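Local coordinates for protein Sodium/sialic acid symporter SiaT (Proteus mirabilis, PDB 5NV9) that couples the inward sodium gradient to uptake of the sialic acid N-acetylneuraminic acid across the bacterial inner membrane, at residues S60-M65 against A137-L142. Sequence-based numbering, arbitrary orientation.
With SLB (N-acetyl-beta-neuraminic acid), chain D.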
ATOM      1  N   SER A  60       1.686   2.341  -4.944  1.00 20.45           N
ATOM      2  CA  SER A  60       0.554   3.130  -5.429  1.00 20.67           C
ATOM      3  C   SER A  60       1.061   4.401  -6.107  1.00 21.89           C
ATOM      4  O   SER A  60       2.264   4.571  -6.341  1.00 19.83           O
ATOM      5  CB  SER A  60      -0.370   3.424  -4.259  1.00 19.98           C
ATOM      6  OG  SER A  60       0.040   4.536  -3.499  1.00 18.80           O
ATOM      7  N   SER A  61       0.161   5.317  -6.405  1.00 24.53           N
ATOM      8  CA  SER A  61       0.573   6.623  -6.910  1.00 24.93           C
ATOM      9  C   SER A  61       1.385   7.435  -5.931  1.00 24.42           C
ATOM     10  O   SER A  61       2.053   8.375  -6.327  1.00 28.81           O
ATOM     11  CB  SER A  61      -0.669   7.380  -7.345  1.00 30.44           C
ATOM     12  OG  SER A  61      -1.466   7.596  -6.205  1.00 33.08           O
ATOM     13  N   ILE A  62       1.355   7.077  -4.653  1.00 24.62           N
ATOM     14  CA  ILE A  62       2.213   7.649  -3.630  1.00 24.47           C
ATOM     15  C   ILE A  62       3.704   7.403  -3.971  1.00 24.14           C
ATOM     16  O   ILE A  62       4.490   8.347  -4.027  1.00 24.35           O
ATOM     17  CB  ILE A  62       1.904   7.023  -2.228  1.00 25.93           C
ATOM     18  CG1 ILE A  62       0.546   7.468  -1.712  1.00 25.02           C
ATOM     19  CG2 ILE A  62       2.988   7.366  -1.204  1.00 29.43           C
ATOM     20  CD1 ILE A  62       0.073   6.670  -0.538  1.00 24.49           C
ATOM     21  N   THR A  63       4.083   6.150  -4.194  1.00 21.83           N
ATOM     22  CA  THR A  63       5.448   5.831  -4.589  1.00 23.68           C
ATOM     23  C   THR A  63       5.738   6.442  -5.964  1.00 24.63           C
ATOM     24  O   THR A  63       6.813   7.052  -6.184  1.00 22.48           O
ATOM     25  CB  THR A  63       5.700   4.284  -4.651  1.00 24.73           C
ATOM     26  OG1 THR A  63       5.931   3.750  -3.343  1.00 22.73           O
ATOM     27  CG2 THR A  63       6.882   3.910  -5.586  1.00 24.83           C
ATOM     28  N   PHE A  64       4.776   6.298  -6.893  1.00 24.50           N
ATOM     29  CA  PHE A  64       5.041   6.608  -8.312  1.00 23.35           C
ATOM     30  C   PHE A  64       5.407   8.086  -8.468  1.00 25.32           C
ATOM     31  O   PHE A  64       6.363   8.405  -9.190  1.00 26.95           O
ATOM     32  CB  PHE A  64       3.845   6.252  -9.200  1.00 24.97           C
ATOM     33  CG  PHE A  64       4.189   6.036 -10.674  1.00 23.59           C
ATOM     34  CD1 PHE A  64       4.583   7.091 -11.491  1.00 22.44           C
ATOM     35  CD2 PHE A  64       4.064   4.780 -11.249  1.00 24.54           C
ATOM     36  CE1 PHE A  64       4.916   6.869 -12.846  1.00 23.81           C
ATOM     37  CE2 PHE A  64       4.356   4.542 -12.616  1.00 25.00           C
ATOM     38  CZ  PHE A  64       4.769   5.584 -13.420  1.00 24.80           C
HETATM   39  N   MSE A  65       4.660   8.964  -7.801  1.00 26.38           N
HETATM   40  CA  MSE A  65       4.890  10.415  -7.827  1.00 28.22           C
HETATM   41  C   MSE A  65       5.868  10.924  -6.794  1.00 29.04           C
HETATM   42  O   MSE A  65       6.645  11.813  -7.122  1.00 36.05           O
HETATM   43  CB  MSE A  65       3.602  11.235  -7.627  1.00 31.72           C
HETATM   44  CG  MSE A  65       3.277  12.037  -8.903  1.00 41.03           C
HETATM   45 SE   MSE A  65       2.782  10.766 -10.316  1.00 49.10          SE
HETATM   46  CE  MSE A  65       1.265   9.930  -9.382  1.00 47.87           C
ATOM     47  N   ALA A 137      -8.769   7.242  -0.584  1.00 26.29           N
ATOM     48  CA  ALA A 137      -9.076   8.679  -0.833  1.00 26.26           C
ATOM     49  C   ALA A 137      -7.799   9.453  -1.168  1.00 24.17           C
ATOM     50  O   ALA A 137      -7.752  10.189  -2.144  1.00 27.93           O
ATOM     51  CB  ALA A 137      -9.795   9.313   0.337  1.00 25.45           C
ATOM     52  N   ILE A 138      -6.749   9.159  -0.442  1.00 25.24           N
ATOM     53  CA  ILE A 138      -5.456   9.772  -0.644  1.00 27.89           C
ATOM     54  C   ILE A 138      -4.843   9.390  -1.975  1.00 28.30           C
ATOM     55  O   ILE A 138      -4.285  10.258  -2.666  1.00 26.09           O
ATOM     56  CB  ILE A 138      -4.515   9.511   0.544  1.00 31.34           C
ATOM     57  CG1 ILE A 138      -5.041  10.306   1.755  1.00 36.21           C
ATOM     58  CG2 ILE A 138      -3.111  10.012   0.243  1.00 34.28           C
ATOM     59  CD1 ILE A 138      -4.254  10.189   3.047  1.00 39.25           C
ATOM     60  N   ILE A 139      -4.937   8.100  -2.331  1.00 26.96           N
ATOM     61  CA  ILE A 139      -4.320   7.584  -3.537  1.00 24.64           C
ATOM     62  C   ILE A 139      -5.011   8.292  -4.726  1.00 25.45           C
ATOM     63  O   ILE A 139      -4.385   8.655  -5.686  1.00 23.81           O
ATOM     64  CB  ILE A 139      -4.426   6.063  -3.678  1.00 22.26           C
ATOM     65  CG1 ILE A 139      -3.347   5.385  -2.828  1.00 25.62           C
ATOM     66  CG2 ILE A 139      -4.215   5.650  -5.123  1.00 22.95           C
ATOM     67  CD1 ILE A 139      -3.555   3.889  -2.667  1.00 23.37           C
ATOM     68  N   THR A 140      -6.327   8.402  -4.643  1.00 25.47           N
ATOM     69  CA  THR A 140      -7.141   8.998  -5.687  1.00 25.60           C
ATOM     70  C   THR A 140      -6.881  10.518  -5.833  1.00 26.69           C
ATOM     71  O   THR A 140      -6.705  11.038  -6.933  1.00 23.87           O
ATOM     72  CB  THR A 140      -8.599   8.647  -5.385  1.00 24.41           C
ATOM     73  OG1 THR A 140      -8.709   7.228  -5.355  1.00 23.65           O
ATOM     74  CG2 THR A 140      -9.522   9.233  -6.390  1.00 27.66           C
ATOM     75  N   TYR A 141      -6.819  11.201  -4.705  1.00 28.78           N
ATOM     76  CA  TYR A 141      -6.441  12.605  -4.609  1.00 29.71           C
ATOM     77  C   TYR A 141      -5.107  12.929  -5.237  1.00 31.98           C
ATOM     78  O   TYR A 141      -5.073  13.837  -6.070  1.00 32.04           O
ATOM     79  CB  TYR A 141      -6.490  13.064  -3.138  1.00 34.07           C
ATOM     80  CG  TYR A 141      -6.095  14.521  -2.940  1.00 39.55           C
ATOM     81  CD1 TYR A 141      -6.857  15.538  -3.478  1.00 43.92           C
ATOM     82  CD2 TYR A 141      -4.972  14.864  -2.213  1.00 46.39           C
ATOM     83  CE1 TYR A 141      -6.502  16.872  -3.312  1.00 47.21           C
ATOM     84  CE2 TYR A 141      -4.613  16.191  -2.031  1.00 51.85           C
ATOM     85  CZ  TYR A 141      -5.387  17.188  -2.587  1.00 52.46           C
ATOM     86  OH  TYR A 141      -5.053  18.512  -2.414  1.00 66.76           O
ATOM     87  N   LEU A 142      -4.026  12.205  -4.873  1.00 29.12           N
ATOM     88  CA  LEU A 142      -2.716  12.424  -5.462  1.00 32.43           C
ATOM     89  C   LEU A 142      -2.694  12.199  -6.985  1.00 31.95           C
ATOM     90  O   LEU A 142      -2.073  12.952  -7.692  1.00 29.06           O
ATOM     91  CB  LEU A 142      -1.648  11.506  -4.907  1.00 32.44           C
ATOM     92  CG  LEU A 142      -1.322  11.479  -3.445  1.00 41.74           C
ATOM     93  CD1 LEU A 142      -0.054  10.628  -3.309  1.00 44.64           C
ATOM     94  CD2 LEU A 142      -1.132  12.876  -2.889  1.00 45.01           C
TER
HETATM   95  C1  SLB D 503       2.850   3.251  -1.667  1.00 27.24           C
HETATM   96  C2  SLB D 503       3.701   2.619  -0.600  1.00 25.15           C
HETATM   97  C3  SLB D 503       4.207   3.698   0.329  1.00 24.67           C
HETATM   98  C4  SLB D 503       5.262   3.173   1.329  1.00 25.99           C
HETATM   99  C5  SLB D 503       6.395   2.611   0.471  1.00 26.42           C
HETATM  100  C6  SLB D 503       5.849   1.512  -0.465  1.00 26.08           C
HETATM  101  C7  SLB D 503       6.894   0.884  -1.397  1.00 24.20           C
HETATM  102  C8  SLB D 503       6.285  -0.163  -2.293  1.00 22.85           C
HETATM  103  C9  SLB D 503       7.352  -0.902  -3.099  1.00 24.83           C
HETATM  104  C10 SLB D 503       8.729   2.514   1.264  1.00 28.16           C
HETATM  105  C11 SLB D 503       9.722   1.598   1.930  1.00 31.60           C
HETATM  106  N5  SLB D 503       7.469   2.059   1.309  1.00 27.84           N
HETATM  107  O1A SLB D 503       3.409   3.575  -2.771  1.00 24.48           O
HETATM  108  O1B SLB D 503       1.610   3.482  -1.398  1.00 29.61           O
HETATM  109  O2  SLB D 503       2.950   1.623   0.151  1.00 24.77           O
HETATM  110  O4  SLB D 503       5.775   4.255   2.180  1.00 24.67           O
HETATM  111  O6  SLB D 503       4.822   2.043  -1.299  1.00 27.94           O
HETATM  112  O7  SLB D 503       7.466   1.872  -2.260  1.00 23.82           O
HETATM  113  O8  SLB D 503       5.538  -1.092  -1.517  1.00 25.09           O
HETATM  114  O9  SLB D 503       8.239  -1.677  -2.255  1.00 27.58           O
HETATM  115  O10 SLB D 503       9.062   3.558   0.679  1.00 26.82           O
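Ile139 brings CG1 and CD1 up against the side chain of Ser60, CD1 lying 3.6 Å from Ser60 CB, while its other branch, CG2, meets Ser61 OG. Nearly a turn further on, Leu142 CD1 packs against Ile62 CG1 at 3.6 Å, the two side chains crossing obliquely. Ser61 OG lies 3.1 Å from Ile139 O and is also hydrogen-bonded to Thr143 OG1, which bonds that same carbonyl; where the serine proton goes is left open.

Ser60 is the N-cap of helix 61-73, at the break in the first core helix of the LeuT fold. Its OG, held between the backbone N and the carbonyl carbon (chi1 83°), accepts from Ile62 N. Ser60 OG also donates to O1B of the sialic acid carboxylate at 2.8 Å. The backbone N of Ser60 points almost straight at O1A (3.0 Å, 174° at the hydrogen), and Thr63 N adds a weak bond to the same oxygen. Thr63 OG1 lies 2.6 Å from O1A and accepts from O7 of the sugar. Ile62 CD1 sits 3.6 Å from O1B, adding an apolar flank to the carboxylate.

Arg135, on the same helix as Ile139, also binds the sugar, and Ser343 of the neighbouring sodium site touches both Ser60 and Ile139. The apolar packing joins this end to helix 118-151, and the carboxylate meets the N-terminal end of a helix, whose dipole would be expected to favour its negative charge.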